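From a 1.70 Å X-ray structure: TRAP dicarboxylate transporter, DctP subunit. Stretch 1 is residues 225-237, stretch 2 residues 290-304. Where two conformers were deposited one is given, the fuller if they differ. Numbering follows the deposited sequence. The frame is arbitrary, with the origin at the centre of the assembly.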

# COMPACT_ATOMS: atom_id res chain seq x y z
N HIS A 225 -9.83 6.70 -12.03
CA HIS A 225 -10.41 7.72 -11.17
C HIS A 225 -10.28 9.13 -11.74
O HIS A 225 -11.02 10.03 -11.37
CB HIS A 225 -9.79 7.69 -9.78
CG HIS A 225 -9.97 6.39 -9.07
ND1 HIS A 225 -9.42 6.14 -7.83
CD2 HIS A 225 -10.60 5.25 -9.44
CE1 HIS A 225 -9.71 4.91 -7.46
NE2 HIS A 225 -10.42 4.34 -8.42
N GLY A 226 -9.32 9.31 -12.63
CA GLY A 226 -9.13 10.59 -13.30
C GLY A 226 -10.18 10.91 -14.33
O GLY A 226 -10.24 12.04 -14.85
N GLU A 227 -11.05 9.94 -14.62
CA GLU A 227 -12.20 10.21 -15.49
C GLU A 227 -13.20 11.10 -14.77
O GLU A 227 -13.90 11.90 -15.39
CB GLU A 227 -12.89 8.90 -15.92
CG GLU A 227 -12.06 8.03 -16.81
CD GLU A 227 -12.79 6.74 -17.18
OE1 GLU A 227 -14.01 6.65 -16.92
OE2 GLU A 227 -12.13 5.83 -17.72
N VAL A 228 -13.29 10.94 -13.44
CA VAL A 228 -14.21 11.69 -12.63
C VAL A 228 -13.51 12.81 -11.87
O VAL A 228 -14.03 13.92 -11.79
CB VAL A 228 -14.89 10.79 -11.59
CG1 VAL A 228 -15.72 11.62 -10.61
CG2 VAL A 228 -15.72 9.71 -12.27
N CYS A 229 -12.32 12.53 -11.32
CA CYS A 229 -11.61 13.50 -10.50
C CYS A 229 -10.48 14.16 -11.22
O CYS A 229 -9.49 13.51 -11.57
CB CYS A 229 -11.03 12.86 -9.24
SG CYS A 229 -12.32 12.25 -8.12
N LYS A 230 -10.61 15.47 -11.46
CA LYS A 230 -9.59 16.15 -12.23
C LYS A 230 -8.71 17.09 -11.41
O LYS A 230 -7.92 17.83 -11.99
CB LYS A 230 -10.20 16.97 -13.37
CG LYS A 230 -11.23 16.25 -14.24
CD LYS A 230 -10.57 15.30 -15.19
CE LYS A 230 -11.61 14.84 -16.24
NZ LYS A 230 -11.16 13.61 -16.89
N TYR A 231 -8.89 17.10 -10.09
CA TYR A 231 -8.02 17.90 -9.23
C TYR A 231 -7.20 16.96 -8.34
O TYR A 231 -7.74 16.31 -7.45
CB TYR A 231 -8.81 18.84 -8.33
CG TYR A 231 -9.68 19.84 -9.08
CD1 TYR A 231 -9.12 20.93 -9.74
CD2 TYR A 231 -11.04 19.70 -9.11
CE1 TYR A 231 -9.91 21.83 -10.41
CE2 TYR A 231 -11.85 20.59 -9.80
CZ TYR A 231 -11.28 21.64 -10.45
OH TYR A 231 -12.10 22.56 -11.10
N TYR A 232 -5.90 16.90 -8.60
CA TYR A 232 -5.01 16.04 -7.82
C TYR A 232 -4.01 16.94 -7.14
O TYR A 232 -3.21 17.60 -7.80
CB TYR A 232 -4.32 15.01 -8.71
CG TYR A 232 -3.48 13.98 -7.96
CD1 TYR A 232 -2.21 14.27 -7.51
CD2 TYR A 232 -3.96 12.70 -7.73
CE1 TYR A 232 -1.43 13.33 -6.86
CE2 TYR A 232 -3.19 11.75 -7.05
CZ TYR A 232 -1.91 12.09 -6.62
OH TYR A 232 -1.14 11.18 -5.96
N SER A 233 -4.05 16.94 -5.81
CA SER A 233 -3.31 17.89 -5.00
C SER A 233 -2.24 17.20 -4.13
O SER A 233 -2.56 16.46 -3.22
CB SER A 233 -4.28 18.66 -4.11
OG SER A 233 -3.60 19.59 -3.28
N TYR A 234 -0.97 17.48 -4.42
CA TYR A 234 0.15 16.77 -3.85
C TYR A 234 0.45 17.13 -2.39
O TYR A 234 1.51 17.70 -2.08
CB TYR A 234 1.39 17.00 -4.70
CG TYR A 234 1.53 16.13 -5.95
CD1 TYR A 234 1.93 14.81 -5.85
CD2 TYR A 234 1.32 16.64 -7.22
CE1 TYR A 234 2.09 14.02 -6.95
CE2 TYR A 234 1.47 15.84 -8.34
CZ TYR A 234 1.88 14.53 -8.19
OH TYR A 234 2.08 13.75 -9.29
N ASP A 235 -0.48 16.81 -1.51
CA ASP A 235 -0.23 16.99 -0.09
C ASP A 235 0.68 15.87 0.44
O ASP A 235 1.32 16.04 1.48
CB ASP A 235 -1.53 17.07 0.69
CG ASP A 235 -2.26 15.76 0.73
OD1 ASP A 235 -2.62 15.28 -0.36
OD2 ASP A 235 -2.48 15.21 1.84
N MSE A 236 0.71 14.74 -0.27
CA MSE A 236 1.61 13.61 0.02
C MSE A 236 1.63 13.20 1.51
O MSE A 236 2.69 13.11 2.16
CB MSE A 236 3.02 13.92 -0.51
CG MSE A 236 3.06 14.08 -2.02
SE MSE A 236 4.77 14.72 -2.69
CE MSE A 236 5.80 13.11 -2.28
N HIS A 237 0.44 12.89 2.03
CA HIS A 237 0.28 12.67 3.46
C HIS A 237 0.86 11.37 3.95
O HIS A 237 1.22 11.27 5.13
CB HIS A 237 -1.17 12.80 3.91
CG HIS A 237 -2.15 12.09 3.03
ND1 HIS A 237 -2.91 12.77 2.10
CD2 HIS A 237 -2.54 10.80 2.96
CE1 HIS A 237 -3.70 11.92 1.48
NE2 HIS A 237 -3.50 10.72 1.98
N GLU A 290 -3.04 14.12 -19.90
CA GLU A 290 -3.74 14.03 -21.17
C GLU A 290 -5.24 13.84 -20.98
O GLU A 290 -6.02 14.28 -21.82
CB GLU A 290 -3.16 12.88 -22.01
CG GLU A 290 -1.73 13.09 -22.43
CD GLU A 290 -1.15 11.88 -23.16
OE1 GLU A 290 -1.76 10.79 -23.09
OE2 GLU A 290 -0.09 12.02 -23.80
N MSE A 291 -5.63 13.22 -19.87
CA MSE A 291 -7.03 12.99 -19.51
C MSE A 291 -7.69 14.27 -18.97
O MSE A 291 -8.89 14.29 -18.71
CB MSE A 291 -7.14 11.92 -18.42
CG MSE A 291 -6.91 10.52 -18.87
SE MSE A 291 -6.83 9.40 -17.26
CE MSE A 291 -8.63 9.66 -16.66
N GLY A 292 -6.91 15.31 -18.72
CA GLY A 292 -7.46 16.55 -18.20
C GLY A 292 -7.26 16.75 -16.71
O GLY A 292 -7.81 17.68 -16.12
N VAL A 293 -6.47 15.89 -16.06
CA VAL A 293 -6.23 16.10 -14.65
C VAL A 293 -5.31 17.28 -14.45
O VAL A 293 -4.28 17.42 -15.12
CB VAL A 293 -5.65 14.84 -13.97
CG1 VAL A 293 -5.28 15.11 -12.51
CG2 VAL A 293 -6.61 13.69 -14.08
N GLU A 294 -5.68 18.13 -13.51
CA GLU A 294 -4.84 19.22 -13.08
C GLU A 294 -4.12 18.88 -11.80
O GLU A 294 -4.73 18.51 -10.79
CB GLU A 294 -5.67 20.49 -12.91
CG GLU A 294 -4.86 21.68 -12.36
CD GLU A 294 -5.71 22.90 -12.16
OE1 GLU A 294 -6.84 22.91 -12.68
OE2 GLU A 294 -5.25 23.84 -11.48
N PHE A 295 -2.80 18.98 -11.83
CA PHE A 295 -2.00 18.73 -10.65
C PHE A 295 -1.77 20.03 -9.90
O PHE A 295 -1.45 21.07 -10.48
CB PHE A 295 -0.68 18.04 -11.04
CG PHE A 295 -0.87 16.64 -11.54
CD1 PHE A 295 -1.09 15.61 -10.65
CD2 PHE A 295 -0.84 16.35 -12.89
CE1 PHE A 295 -1.28 14.33 -11.07
CE2 PHE A 295 -1.05 15.06 -13.34
CZ PHE A 295 -1.26 14.04 -12.42
N ILE A 296 -2.02 19.98 -8.60
CA ILE A 296 -1.82 21.09 -7.69
C ILE A 296 -0.71 20.76 -6.70
O ILE A 296 -0.56 19.59 -6.30
CB ILE A 296 -3.14 21.40 -6.94
CG1 ILE A 296 -4.23 21.77 -7.96
CG2 ILE A 296 -2.93 22.50 -5.92
CD1 ILE A 296 -5.61 21.81 -7.36
N TYR A 297 0.08 21.78 -6.32
CA TYR A 297 1.21 21.60 -5.42
C TYR A 297 1.02 22.47 -4.19
O TYR A 297 1.59 23.57 -4.10
CB TYR A 297 2.52 21.95 -6.16
CG TYR A 297 2.66 21.12 -7.41
CD1 TYR A 297 3.25 19.88 -7.38
CD2 TYR A 297 2.14 21.57 -8.62
CE1 TYR A 297 3.35 19.11 -8.53
CE2 TYR A 297 2.23 20.80 -9.77
CZ TYR A 297 2.83 19.56 -9.71
OH TYR A 297 2.92 18.79 -10.85
N PRO A 298 0.21 22.00 -3.24
CA PRO A 298 -0.15 22.82 -2.10
C PRO A 298 0.98 22.91 -1.08
O PRO A 298 1.88 22.08 -1.05
CB PRO A 298 -1.33 22.06 -1.49
CG PRO A 298 -1.03 20.62 -1.82
CD PRO A 298 -0.45 20.67 -3.20
N ASP A 299 0.90 23.93 -0.24
CA ASP A 299 1.73 24.03 0.94
C ASP A 299 1.40 22.85 1.85
O ASP A 299 0.26 22.69 2.27
CB ASP A 299 1.42 25.36 1.60
CG ASP A 299 2.23 25.59 2.86
OD1 ASP A 299 3.14 24.78 3.18
OD2 ASP A 299 1.95 26.61 3.51
N GLN A 300 2.39 22.01 2.13
CA GLN A 300 2.15 20.84 2.97
C GLN A 300 2.03 21.15 4.45
O GLN A 300 1.39 20.40 5.20
CB GLN A 300 3.23 19.77 2.73
CG GLN A 300 3.17 19.24 1.30
CD GLN A 300 4.17 18.13 1.02
OE1 GLN A 300 4.97 17.76 1.88
NE2 GLN A 300 4.13 17.60 -0.20
N LYS A 301 2.62 22.27 4.91
CA LYS A 301 2.68 22.54 6.35
C LYS A 301 1.31 22.51 7.06
O LYS A 301 1.18 21.93 8.14
CB LYS A 301 3.41 23.85 6.64
CG LYS A 301 3.46 24.17 8.14
CD LYS A 301 4.52 25.21 8.48
CE LYS A 301 4.48 25.54 9.96
NZ LYS A 301 4.71 24.34 10.81
N PRO A 302 0.27 23.12 6.45
CA PRO A 302 -1.01 23.06 7.16
C PRO A 302 -1.56 21.63 7.30
O PRO A 302 -2.24 21.33 8.29
CB PRO A 302 -1.92 23.93 6.30
CG PRO A 302 -0.99 24.90 5.67
CD PRO A 302 0.25 24.11 5.37
N PHE A 303 -1.27 20.75 6.34
CA PHE A 303 -1.70 19.36 6.45
C PHE A 303 -0.91 18.68 7.57
O PHE A 303 -1.48 18.01 8.43
CB PHE A 303 -1.51 18.61 5.13
CG PHE A 303 -2.39 19.10 4.01
CD1 PHE A 303 -3.63 18.52 3.78
CD2 PHE A 303 -1.99 20.13 3.20
CE1 PHE A 303 -4.45 18.96 2.77
CE2 PHE A 303 -2.81 20.59 2.16
CZ PHE A 303 -4.04 19.99 1.94
N VAL A 304 0.40 18.90 7.59
CA VAL A 304 1.27 18.31 8.61
C VAL A 304 0.77 18.69 9.98
O VAL A 304 0.59 17.85 10.85
CB VAL A 304 2.72 18.79 8.43
CG1 VAL A 304 3.60 18.30 9.57
CG2 VAL A 304 3.28 18.31 7.08
O HOH W 1 2.88 20.05 -2.66
O HOH W 2 5.13 14.40 2.20

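This contact is a short parallel β pairing, in which strand 231-237 runs beside strand 294-296, continued at one end by a lysine and a selenomethionine and at the other by aromatic rings, a proline and a glutamine.

The backbone ladder is regular. Glu294 N donates to Lys230 O (2.7 Å), Tyr232 N to Glu294 O (3.0 Å), Ile296 N to Tyr232 O (2.8 Å) and Tyr234 N to Ile296 O (2.9 Å), all nearly linear. Each of Glu294 and Ile296 thus bonds through both N and O to residues two apart on the partner, the signature of parallel strands. The side chains alternate between faces: Tyr231, Ser233, Glu294 and Ile296 share one, Tyr232 and Phe295 the other. On the first, Tyr231 CD1 lies 4.3 Å from Ile296 CD1, a loose apolar contact. The compact side chain of Ser233 packs against Pro298, with Ser233 OG 3.1 Å from Pro298 CG; the hydroxyl finds its hydrogen bond elsewhere in the structure.

Tyr232 and Phe295 pack on the other face. Tyr232 CD1 meets Phe295 CD1 at 3.6 Å, at the edge of the phenylalanine ring, while Tyr232 CB rests 3.9 Å from Val293 CG1. Next along, the Tyr234 ring touches two aromatic neighbours: Tyr234 CE2 lies 3.5 Å from Phe295 CD1, and Tyr234 CD2 lies 3.5 Å from Tyr297 CE1. In both pairs the planes are near parallel, at 27° and 13°, but slid apart so that the rings barely overlap.

Before the ladder, the long side chain of Lys230 reaches back so that NZ donates to Met291 O (3.0 Å) and to Gly226 O (2.7 Å), tying together two carbonyls from different stretches. Glycine suits position 226 because the selenomethionine methyl packs against its backbone, Met291 CE lying 3.1 Å from Gly226 C; a β-carbon there would clash with that methyl. Gly292 has a positive phi of 101° in a Schellman motif, a conformation in which a β-carbon would jam against the preceding carbonyl oxygen.

Beyond the ladder, the long side chain of Gln300 brings its amide to the strand end: Gln300 NE2 donates to Tyr234 O (3.2 Å). The oxygen of water 1 lies 2.8 Å from both Tyr234 O and Pro298 O and donates to each, bridging the stretches. Finally, Asp235 CB sits over one face of the Phe303 ring, 3.8 Å from its centroid and almost on the ring normal, a CH-π contact; the carboxylate is engaged too, Asp235 OD2 accepting a very short bond from His237 ND1 (2.5 Å) and OD1 bonding elsewhere in the structure.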